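PDB 3GE5: putative NAD(P)H:FMN oxidoreductase from Porphyromonas gingivalis W83, which binds flavin mononucleotide and probably uses it to catalyse NAD(P)H-dependent redox reactions. Local coordinates for residues Cys146-Ala151 against Val166-Leu171; Leu75-Glu80 against Tyr101-Gly106; Asp107-Trp112 against Pro160-Pro165. All coordinates share one frame; numbering follows the deposited sequence.

Contact 1: residues Cys146-Ala151 against Val166-Leu171; sequences CAFDQA and VSILAL. With FMN (flavin mononucleotide), chain C.
Where the chain leaves the edge of the sheet at Cys-146, its CA lies 5.0 Å from the CA of Ser-167 on strand 163-172; no hydrogen bond joins segments 146-151 and 166-171, and the backbone swings through an inverse gamma turn centred on Ala-147, with a weak bond from Phe-148 N to Cys-146 O. Side chains then make the contact. Ile-168 sets its CD1 over the middle of the Phe-148 ring, 3.7 Å from the ring centroid and 5° off the normal, a CH-pi contact made with one face. The ring's CE1 also lies 3.8 Å from Ile-168 CG1, while Ser-167 CA sits at the ring edge. Phe-148 reaches this place with CG between the backbone N and the carbonyl carbon (chi1 66°), which folds the ring back toward the strand. The turn's own backbone serves the flavin site of the nitroreductase fold: Ala-147 N donates to O4 of flavin mononucleotide at 3.0 Å, and Cys-146 N to the same O4 at 3.3 Å, with a weak second bond to N5. Two N-H groups thus grip one carbonyl oxygen and would probably polarise the isoalloxazine ring. Cys-146 SG turns to the strand, 3.4 Å from Ser-167 OG, whose hydroxyl has a weak hydrogen bond with Trp-144 NE1. Arg-114 of the second subunit uses NH1 to bond both Cys-146 O and Val-166 O, tying loop and strand together across the dimer interface. Farther along, Gln-150 passes Val-166 and gives its NE2 to Pro-165 O.

Contact 2: residues Leu75-Glu80 against Tyr101-Gly106; sequences LVVREE and YIITLG
Strands 72-77 and 100-107 are antiparallel neighbours in the central sheet, and Leu-75 to Val-77 pair with Tyr-101 to Ile-103, the short segments running at 158° with their axes 4.7 Å apart. Leu-75 N donates to Ile-103 O at 2.9 Å, and Ile-103 N to Leu-75 O at 2.8 Å. Val-77 and Tyr-101 form the next hydrogen-bonded pair, Val-77 N meeting Tyr-101 O at 2.8 Å in an almost straight bond (172°). Between them lies the non-hydrogen-bonded pair Val-76 and Ile-102, where Val-76 CA makes a CA-H...O contact with Tyr-101 O.

Leu-75, Val-77, Tyr-101 and Ile-103 share one face. There Val-77 CG2 comes within 3.9 Å of Ile-103 CD1, diagonally across the pairs; the Ile-103 branch gets there because CG1 lies beside its backbone N (chi1 -49°), with CD1 carried on in an extended chain. The Tyr-101 ring turns its edge to Val-77 O, and its hydroxyl is hydrogen-bonded to Phe-95 O. Val-76 and Ile-102 point to the other face, onto helix 50-62. A strand of the second subunit pairs in parallel with Leu-75 and Val-76, extending the sheet across the interface as is characteristic of dimeric nitroreductases.

Contact 3: residues Asp107-Trp112 against Pro160-Pro165; sequences DHQRAW and PSHMTP
His-162 holds CG between its backbone N and carbonyl carbon (chi1 72°), and Gln-109 extends its chain beyond a CG lying beside the backbone N, which lays the amide flat on the imidazole. The two planes are only 3° apart, with Gln-109 OE1 3.4 Å above the His-162 ring and over its centre, while Gln-109 CD lies 3.4 Å from His-162 CG. Asp-107 approaches the same ring at its edge, OD1 3.1 Å from His-162 CD2, the carboxylate plane inclined 44° to the ring. That carboxylate has further duties on its own segment: OD1 accepts a weak bond from Gln-109 N, and OD2 forms a salt bridge with Arg-110 NE at 3.1 Å, met from above the carboxylate plane. The salt bridge holds the carboxylate and probably offsets much of its charge. Arg-110 NH1 in turn reaches Gln-70 O.

Across the backbone, His-108 N donates to His-162 O at 2.9 Å. In one of its two conformers, the His-108 ring turns its edge to Thr-164, CD2 lying 3.6 Å from OG1. Asp-107 CG packs on Met-163 CG (a selenomethionine) at 3.8 Å; the two residues are an antiparallel non-hydrogen-bonded pair. Pro-160 to Met-163 form a type I beta turn leading into strand 163-172, and the whole is an end of the antiparallel sheet, where strand 100-107 gives way to a loop beside the turn that opens its neighbour.

In the fold
Strand 163-172 runs through contacts 1 and 3, while strand 100-107, its neighbour in the sheet, supplies one side of contact 2 and, through its last residue Asp-107, also enters contact 3. Contacts 1 and 2 are buried and meet through bonds such as Leu-169 N to Ile-102 O; contact 3 lies at the surface, its centre about 16 Å from the centres of the other two. Chemistry follows place: contact 2 is regular backbone pairing with aliphatic packing, contact 1 trades strand pairing for a CH-pi contact and N-H groups presented to the flavin, and contact 3 relies on charged and polar groups around an imidazole. Gly-106 N of contact 2 hydrogen-bonds to Thr-164 O. All three touch the second subunit.

Contact 1: residues Cys146-Ala151 against Val166-Leu171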
loop_
_atom_site.group_PDB
_atom_site.type_symbol
_atom_site.label_atom_id
_atom_site.label_comp_id
_atom_site.label_asym_id
_atom_site.label_seq_id
_atom_site.Cartn_x
_atom_site.Cartn_y
_atom_site.Cartn_z
ATOM N N CYS A 146 -9.191 -0.311 -10.187
ATOM C CA CYS A 146 -10.381 -0.062 -9.342
ATOM C C CYS A 146 -11.596 0.349 -10.154
ATOM O O CYS A 146 -12.719 0.330 -9.627
ATOM C CB CYS A 146 -10.062 1.004 -8.327
ATOM S SG CYS A 146 -8.943 0.419 -7.014
ATOM N N ALA A 147 -11.414 0.658 -11.457
ATOM C CA ALA A 147 -12.559 1.025 -12.303
ATOM C C ALA A 147 -13.217 -0.246 -12.860
ATOM O O ALA A 147 -12.963 -0.635 -13.983
ATOM C CB ALA A 147 -12.142 1.993 -13.444
ATOM N N PHE A 148 -14.084 -0.859 -12.051
ATOM C CA PHE A 148 -14.836 -2.037 -12.443
ATOM C C PHE A 148 -16.124 -2.116 -11.651
ATOM O O PHE A 148 -16.251 -1.485 -10.627
ATOM C CB PHE A 148 -14.034 -3.337 -12.309
ATOM C CG PHE A 148 -13.663 -3.727 -10.899
ATOM C CD1 PHE A 148 -12.510 -3.250 -10.305
ATOM C CD2 PHE A 148 -14.442 -4.668 -10.193
ATOM C CE1 PHE A 148 -12.187 -3.571 -8.991
ATOM C CE2 PHE A 148 -14.095 -5.028 -8.918
ATOM C CZ PHE A 148 -12.962 -4.474 -8.310
ATOM N N ASP A 149 -17.079 -2.877 -12.181
ATOM C CA ASP A 149 -18.418 -3.005 -11.598
ATOM C C ASP A 149 -18.297 -4.035 -10.455
ATOM O O ASP A 149 -18.262 -5.246 -10.670
ATOM C CB ASP A 149 -19.410 -3.450 -12.675
ATOM C CG ASP A 149 -20.831 -3.558 -12.170
ATOM O OD1 ASP A 149 -21.014 -3.711 -10.928
ATOM O OD2 ASP A 149 -21.764 -3.515 -13.031
ATOM N N GLN A 150 -18.162 -3.542 -9.242
ATOM C CA GLN A 150 -17.898 -4.434 -8.088
ATOM C C GLN A 150 -19.061 -5.391 -7.806
ATOM O O GLN A 150 -18.862 -6.589 -7.523
ATOM C CB GLN A 150 -17.623 -3.587 -6.855
ATOM C CG GLN A 150 -16.318 -2.805 -6.895
ATOM C CD GLN A 150 -16.275 -1.797 -5.786
ATOM O OE1 GLN A 150 -16.976 -0.771 -5.858
ATOM N NE2 GLN A 150 -15.487 -2.086 -4.730
ATOM N N ALA A 151 -20.280 -4.863 -7.869
ATOM C CA ALA A 151 -21.449 -5.698 -7.619
ATOM C C ALA A 151 -21.585 -6.807 -8.665
ATOM O O ALA A 151 -21.977 -7.912 -8.333
ATOM C CB ALA A 151 -22.737 -4.838 -7.476
ATOM N N VAL A 166 -12.193 -5.134 -3.868
ATOM C CA VAL A 166 -11.758 -3.722 -3.735
ATOM C C VAL A 166 -10.921 -3.251 -4.938
ATOM O O VAL A 166 -11.119 -2.169 -5.490
ATOM C CB VAL A 166 -10.956 -3.519 -2.423
ATOM C CG1 VAL A 166 -10.513 -2.063 -2.262
ATOM C CG2 VAL A 166 -11.781 -4.005 -1.186
ATOM N N SER A 167 -9.995 -4.114 -5.338
ATOM C CA SER A 167 -8.978 -3.827 -6.352
ATOM C C SER A 167 -8.652 -5.109 -7.100
ATOM O O SER A 167 -8.780 -6.215 -6.534
ATOM C CB SER A 167 -7.714 -3.316 -5.701
ATOM O OG SER A 167 -7.927 -2.110 -4.996
ATOM N N ILE A 168 -8.202 -4.955 -8.348
ATOM C CA ILE A 168 -7.713 -6.084 -9.161
ATOM C C ILE A 168 -6.324 -5.786 -9.688
ATOM O O ILE A 168 -6.090 -4.699 -10.239
ATOM C CB ILE A 168 -8.639 -6.332 -10.364
ATOM C CG1 ILE A 168 -10.086 -6.629 -9.925
ATOM C CG2 ILE A 168 -8.079 -7.464 -11.271
ATOM C CD1 ILE A 168 -11.118 -6.691 -11.050
ATOM N N LEU A 169 -5.389 -6.699 -9.510
ATOM C CA LEU A 169 -4.056 -6.531 -10.094
ATOM C C LEU A 169 -4.083 -7.268 -11.407
ATOM O O LEU A 169 -4.232 -8.470 -11.430
ATOM C CB LEU A 169 -2.946 -7.083 -9.186
ATOM C CG LEU A 169 -1.505 -6.729 -9.627
ATOM C CD1 LEU A 169 -1.316 -5.195 -9.584
ATOM C CD2 LEU A 169 -0.427 -7.462 -8.768
ATOM N N ALA A 170 -3.984 -6.510 -12.506
ATOM C CA ALA A 170 -3.910 -7.076 -13.858
ATOM C C ALA A 170 -2.428 -7.179 -14.251
ATOM O O ALA A 170 -1.717 -6.189 -14.181
ATOM C CB ALA A 170 -4.655 -6.220 -14.859
ATOM N N LEU A 171 -1.977 -8.382 -14.592
ATOM C CA LEU A 171 -0.533 -8.634 -14.744
ATOM C C LEU A 171 -0.190 -9.637 -15.851
ATOM O O LEU A 171 -1.008 -10.443 -16.248
ATOM C CB LEU A 171 0.099 -9.089 -13.411
ATOM C CG LEU A 171 -0.314 -10.467 -12.901
ATOM C CD1 LEU A 171 0.760 -11.500 -13.186
ATOM C CD2 LEU A 171 -0.616 -10.365 -11.389
HETATM N N1 FMN C . -5.301 2.430 -14.454
HETATM C C2 FMN C . -6.283 1.996 -15.297
HETATM O O2 FMN C . -6.088 1.969 -16.518
HETATM N N3 FMN C . -7.520 1.589 -14.814
HETATM C C4 FMN C . -7.825 1.611 -13.459
HETATM O O4 FMN C . -8.969 1.261 -13.035
HETATM C C4A FMN C . -6.823 2.053 -12.599
HETATM N N5 FMN C . -7.111 2.122 -11.249
HETATM C C5A FMN C . -6.112 2.423 -10.369
HETATM C C6 FMN C . -6.409 2.372 -9.004
HETATM C C7 FMN C . -5.394 2.638 -8.092
HETATM C C7M FMN C . -5.666 2.619 -6.617
HETATM C C8 FMN C . -4.104 2.926 -8.538
HETATM C C8M FMN C . -2.999 3.193 -7.569
HETATM C C9 FMN C . -3.835 3.013 -9.881
HETATM C C9A FMN C . -4.816 2.748 -10.825
HETATM N N10 FMN C . -4.559 2.817 -12.216
HETATM C C10 FMN C . -5.556 2.448 -13.085
HETATM C "C1'" FMN C . -3.160 3.019 -12.735
HETATM C "C2'" FMN C . -2.846 4.509 -12.633
HETATM O "O2'" FMN C . -3.390 5.173 -13.765
HETATM C "C3'" FMN C . -1.341 4.777 -12.512
HETATM O "O3'" FMN C . -0.820 4.060 -11.387
HETATM C "C4'" FMN C . -0.989 6.273 -12.430
HETATM O "O4'" FMN C . -1.356 6.991 -13.609
HETATM C "C5'" FMN C . 0.506 6.514 -12.189
HETATM O "O5'" FMN C . 1.235 5.965 -13.266
HETATM P P FMN C . 2.408 4.956 -13.001
HETATM O O1P FMN C . 1.751 3.763 -12.326
HETATM O O2P FMN C . 3.453 5.596 -12.106
HETATM O O3P FMN C . 2.886 4.524 -14.372
#

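Contact 2: residues Leu75-Glu80 against Tyr101-Gly106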
loop_
_atom_site.group_PDB
_atom_site.type_symbol
_atom_site.label_atom_id
_atom_site.label_comp_id
_atom_site.label_asym_id
_atom_site.label_seq_id
_atom_site.Cartn_x
_atom_site.Cartn_y
_atom_site.Cartn_z
ATOM N N LEU A 75 -8.407 -13.860 -5.057
ATOM C CA LEU A 75 -9.093 -14.699 -6.046
ATOM C C LEU A 75 -8.383 -14.546 -7.398
ATOM O O LEU A 75 -8.449 -13.485 -8.032
ATOM C CB LEU A 75 -10.568 -14.311 -6.144
ATOM C CG LEU A 75 -11.415 -15.010 -7.235
ATOM C CD1 LEU A 75 -11.358 -16.524 -7.185
ATOM C CD2 LEU A 75 -12.844 -14.506 -7.096
ATOM N N VAL A 76 -7.640 -15.593 -7.771
ATOM C CA VAL A 76 -6.816 -15.583 -8.984
ATOM C C VAL A 76 -7.680 -16.012 -10.158
ATOM O O VAL A 76 -8.395 -17.040 -10.059
ATOM C CB VAL A 76 -5.593 -16.524 -8.842
ATOM C CG1 VAL A 76 -4.848 -16.554 -10.137
ATOM C CG2 VAL A 76 -4.690 -16.086 -7.655
ATOM N N VAL A 77 -7.652 -15.225 -11.243
ATOM C CA VAL A 77 -8.401 -15.571 -12.461
ATOM C C VAL A 77 -7.395 -15.579 -13.612
ATOM O O VAL A 77 -6.855 -14.559 -13.999
ATOM C CB VAL A 77 -9.576 -14.598 -12.706
ATOM C CG1 VAL A 77 -10.218 -14.893 -14.063
ATOM C CG2 VAL A 77 -10.600 -14.724 -11.540
ATOM N N ARG A 78 -7.114 -16.762 -14.141
ATOM C CA ARG A 78 -6.190 -16.877 -15.268
ATOM C C ARG A 78 -6.609 -17.883 -16.344
ATOM O O ARG A 78 -6.087 -17.828 -17.458
ATOM C CB ARG A 78 -4.782 -17.206 -14.781
ATOM C CG ARG A 78 -4.709 -18.441 -14.003
ATOM C CD ARG A 78 -3.294 -18.835 -13.765
ATOM N NE ARG A 78 -3.265 -19.933 -12.812
ATOM C CZ ARG A 78 -2.180 -20.626 -12.496
ATOM N NH1 ARG A 78 -1.002 -20.327 -13.051
ATOM N NH2 ARG A 78 -2.283 -21.605 -11.602
ATOM N N GLU A 79 -7.529 -18.796 -16.042
ATOM C CA GLU A 79 -8.041 -19.704 -17.075
ATOM C C GLU A 79 -8.998 -18.949 -17.974
ATOM O O GLU A 79 -9.612 -17.938 -17.591
ATOM C CB GLU A 79 -8.760 -20.896 -16.461
ATOM C CG GLU A 79 -7.847 -21.769 -15.659
ATOM C CD GLU A 79 -8.582 -22.958 -15.075
ATOM O OE1 GLU A 79 -9.848 -23.026 -15.213
ATOM O OE2 GLU A 79 -7.880 -23.795 -14.462
ATOM N N GLU A 80 -9.141 -19.429 -19.196
ATOM C CA GLU A 80 -9.895 -18.653 -20.181
ATOM C C GLU A 80 -11.341 -18.377 -19.788
ATOM O O GLU A 80 -11.831 -17.260 -19.996
ATOM C CB GLU A 80 -9.832 -19.330 -21.567
ATOM C CG GLU A 80 -8.575 -18.917 -22.324
ATOM C CD GLU A 80 -8.360 -17.393 -22.306
ATOM O OE1 GLU A 80 -9.175 -16.680 -22.945
ATOM O OE2 GLU A 80 -7.406 -16.917 -21.631
ATOM N N TYR A 101 -5.401 -12.041 -13.623
ATOM C CA TYR A 101 -6.006 -11.082 -12.707
ATOM C C TYR A 101 -5.977 -11.627 -11.280
ATOM O O TYR A 101 -6.328 -12.781 -11.035
ATOM C CB TYR A 101 -7.455 -10.780 -13.083
ATOM C CG TYR A 101 -7.655 -10.395 -14.520
ATOM C CD1 TYR A 101 -7.633 -9.062 -14.916
ATOM C CD2 TYR A 101 -7.925 -11.377 -15.486
ATOM C CE1 TYR A 101 -7.859 -8.702 -16.245
ATOM C CE2 TYR A 101 -8.160 -11.035 -16.807
ATOM C CZ TYR A 101 -8.127 -9.705 -17.180
ATOM O OH TYR A 101 -8.361 -9.406 -18.510
ATOM N N ILE A 102 -5.541 -10.798 -10.339
ATOM C CA ILE A 102 -5.675 -11.133 -8.925
ATOM C C ILE A 102 -6.708 -10.173 -8.306
ATOM O O ILE A 102 -6.432 -8.951 -8.162
ATOM C CB ILE A 102 -4.341 -11.064 -8.137
ATOM C CG1 ILE A 102 -3.270 -11.956 -8.784
ATOM C CG2 ILE A 102 -4.584 -11.451 -6.667
ATOM C CD1 ILE A 102 -1.802 -11.728 -8.190
ATOM N N ILE A 103 -7.885 -10.732 -8.019
ATOM C CA ILE A 103 -8.996 -9.938 -7.435
ATOM C C ILE A 103 -8.799 -9.951 -5.938
ATOM O O ILE A 103 -8.895 -11.019 -5.307
ATOM C CB ILE A 103 -10.384 -10.511 -7.775
ATOM C CG1 ILE A 103 -10.500 -10.799 -9.279
ATOM C CG2 ILE A 103 -11.498 -9.553 -7.250
ATOM C CD1 ILE A 103 -11.790 -11.403 -9.766
ATOM N N THR A 104 -8.526 -8.790 -5.349
ATOM C CA THR A 104 -8.326 -8.710 -3.912
ATOM C C THR A 104 -9.641 -8.350 -3.234
ATOM O O THR A 104 -10.187 -7.263 -3.432
ATOM C CB THR A 104 -7.223 -7.719 -3.547
ATOM O OG1 THR A 104 -6.027 -8.131 -4.218
ATOM C CG2 THR A 104 -6.965 -7.648 -2.030
ATOM N N LEU A 105 -10.108 -9.304 -2.431
ATOM C CA LEU A 105 -11.329 -9.205 -1.711
ATOM C C LEU A 105 -11.031 -8.729 -0.301
ATOM O O LEU A 105 -10.069 -9.208 0.334
ATOM C CB LEU A 105 -12.000 -10.577 -1.605
ATOM C CG LEU A 105 -12.164 -11.369 -2.904
ATOM C CD1 LEU A 105 -12.919 -12.659 -2.667
ATOM C CD2 LEU A 105 -12.884 -10.465 -3.972
ATOM N N GLY A 106 -11.846 -7.805 0.193
ATOM C CA GLY A 106 -11.711 -7.336 1.569
ATOM C C GLY A 106 -12.879 -7.857 2.385
ATOM O O GLY A 106 -14.038 -7.796 1.935
#

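Contact 3: residues Asp107-Trp112 against Pro160-Pro165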
loop_
_atom_site.group_PDB
_atom_site.type_symbol
_atom_site.label_atom_id
_atom_site.label_comp_id
_atom_site.label_asym_id
_atom_site.label_seq_id
_atom_site.Cartn_x
_atom_site.Cartn_y
_atom_site.Cartn_z
ATOM N N ASP A 107 -12.582 -8.395 3.564
ATOM C CA ASP A 107 -13.597 -9.031 4.409
ATOM C C ASP A 107 -14.002 -8.064 5.540
ATOM O O ASP A 107 -13.258 -7.898 6.511
ATOM C CB ASP A 107 -13.070 -10.354 4.938
ATOM C CG ASP A 107 -14.125 -11.175 5.627
ATOM O OD1 ASP A 107 -15.076 -10.599 6.209
ATOM O OD2 ASP A 107 -13.975 -12.399 5.608
ATOM N N HIS A 108 -15.164 -7.432 5.411
ATOM C CA HIS A 108 -15.578 -6.473 6.429
ATOM C C HIS A 108 -15.767 -7.111 7.809
ATOM O O HIS A 108 -15.511 -6.457 8.832
ATOM C CB HIS A 108 -16.783 -5.683 5.954
ATOM C CG HIS A 108 -16.430 -4.659 4.920
ATOM N ND1 HIS A 108 -15.762 -3.495 5.231
ATOM C CD2 HIS A 108 -16.613 -4.638 3.576
ATOM C CE1 HIS A 108 -15.574 -2.789 4.131
ATOM N NE2 HIS A 108 -16.078 -3.461 3.112
ATOM N N GLN A 109 -16.128 -8.396 7.851
ATOM C CA GLN A 109 -16.306 -9.049 9.149
ATOM C C GLN A 109 -14.973 -9.290 9.882
ATOM O O GLN A 109 -14.972 -9.565 11.082
ATOM C CB GLN A 109 -17.052 -10.368 8.989
ATOM C CG GLN A 109 -18.470 -10.282 8.603
ATOM C CD GLN A 109 -19.093 -11.698 8.377
ATOM O OE1 GLN A 109 -18.408 -12.764 8.354
ATOM N NE2 GLN A 109 -20.348 -11.691 8.171
ATOM N N ARG A 110 -13.842 -9.251 9.161
ATOM C CA ARG A 110 -12.533 -9.542 9.746
ATOM C C ARG A 110 -11.641 -8.332 9.933
ATOM O O ARG A 110 -10.666 -8.429 10.665
ATOM C CB ARG A 110 -11.803 -10.628 8.929
ATOM C CG ARG A 110 -12.592 -11.913 8.909
ATOM C CD ARG A 110 -11.798 -13.124 8.510
ATOM N NE ARG A 110 -11.338 -13.003 7.129
ATOM C CZ ARG A 110 -10.104 -12.673 6.774
ATOM N NH1 ARG A 110 -9.176 -12.436 7.708
ATOM N NH2 ARG A 110 -9.794 -12.578 5.481
ATOM N N ALA A 111 -11.958 -7.220 9.261
ATOM C CA ALA A 111 -11.145 -6.017 9.296
ATOM C C ALA A 111 -11.379 -5.196 10.576
ATOM O O ALA A 111 -12.512 -5.093 11.059
ATOM C CB ALA A 111 -11.444 -5.140 8.041
ATOM N N TRP A 112 -10.275 -4.660 11.129
ATOM C CA TRP A 112 -10.317 -3.767 12.263
ATOM C C TRP A 112 -11.278 -2.606 12.057
ATOM O O TRP A 112 -11.302 -2.012 10.951
ATOM C CB TRP A 112 -8.893 -3.268 12.545
ATOM C CG TRP A 112 -8.803 -2.344 13.717
ATOM C CD1 TRP A 112 -9.044 -2.645 15.025
ATOM C CD2 TRP A 112 -8.422 -0.950 13.689
ATOM N NE1 TRP A 112 -8.887 -1.532 15.796
ATOM C CE2 TRP A 112 -8.490 -0.479 15.013
ATOM C CE3 TRP A 112 -8.070 -0.053 12.665
ATOM C CZ2 TRP A 112 -8.197 0.843 15.349
ATOM C CZ3 TRP A 112 -7.769 1.254 13.011
ATOM C CH2 TRP A 112 -7.834 1.688 14.337
ATOM N N PRO A 160 -19.513 -13.609 -1.093
ATOM C CA PRO A 160 -20.443 -13.301 0.004
ATOM C C PRO A 160 -20.604 -11.797 0.234
ATOM O O PRO A 160 -19.660 -11.046 0.008
ATOM C CB PRO A 160 -19.762 -13.928 1.231
ATOM C CG PRO A 160 -18.860 -14.978 0.716
ATOM C CD PRO A 160 -18.419 -14.494 -0.660
ATOM N N SER A 161 -21.787 -11.390 0.703
ATOM C CA SER A 161 -22.112 -9.974 0.901
ATOM C C SER A 161 -21.084 -9.244 1.743
ATOM O O SER A 161 -20.728 -8.112 1.440
ATOM C CB SER A 161 -23.492 -9.818 1.558
ATOM O OG SER A 161 -24.515 -10.257 0.684
ATOM N N HIS A 162 -20.574 -9.926 2.761
ATOM C CA HIS A 162 -19.643 -9.320 3.716
ATOM C C HIS A 162 -18.212 -9.139 3.181
ATOM O O HIS A 162 -17.346 -8.570 3.874
ATOM C CB HIS A 162 -19.674 -10.114 5.029
ATOM C CG HIS A 162 -19.015 -11.456 4.944
ATOM N ND1 HIS A 162 -19.705 -12.609 4.638
ATOM C CD2 HIS A 162 -17.725 -11.819 5.117
ATOM C CE1 HIS A 162 -18.861 -13.626 4.623
ATOM N NE2 HIS A 162 -17.650 -13.171 4.910
HETATM N N MSE A 163 -17.965 -9.580 1.961
HETATM C CA MSE A 163 -16.689 -9.370 1.304
HETATM C C MSE A 163 -16.901 -8.474 0.065
HETATM O O MSE A 163 -17.909 -8.564 -0.610
HETATM C CB MSE A 163 -16.071 -10.719 0.948
HETATM C CG MSE A 163 -15.708 -11.559 2.166
HETATM SE SE MSE A 163 -15.425 -13.426 1.684
HETATM C CE MSE A 163 -13.807 -13.224 0.758
ATOM N N THR A 164 -15.948 -7.592 -0.198
ATOM C CA THR A 164 -16.031 -6.674 -1.309
ATOM C C THR A 164 -14.799 -6.836 -2.192
ATOM O O THR A 164 -13.684 -6.848 -1.692
ATOM C CB THR A 164 -16.080 -5.200 -0.828
ATOM O OG1 THR A 164 -17.238 -5.001 0.011
ATOM C CG2 THR A 164 -16.146 -4.230 -2.063
ATOM N N PRO A 165 -14.995 -6.995 -3.522
ATOM C CA PRO A 165 -13.800 -6.921 -4.396
ATOM C C PRO A 165 -13.331 -5.460 -4.475
ATOM O O PRO A 165 -14.059 -4.617 -5.015
ATOM C CB PRO A 165 -14.330 -7.417 -5.735
ATOM C CG PRO A 165 -15.808 -7.107 -5.719
ATOM C CD PRO A 165 -16.248 -7.203 -4.287
#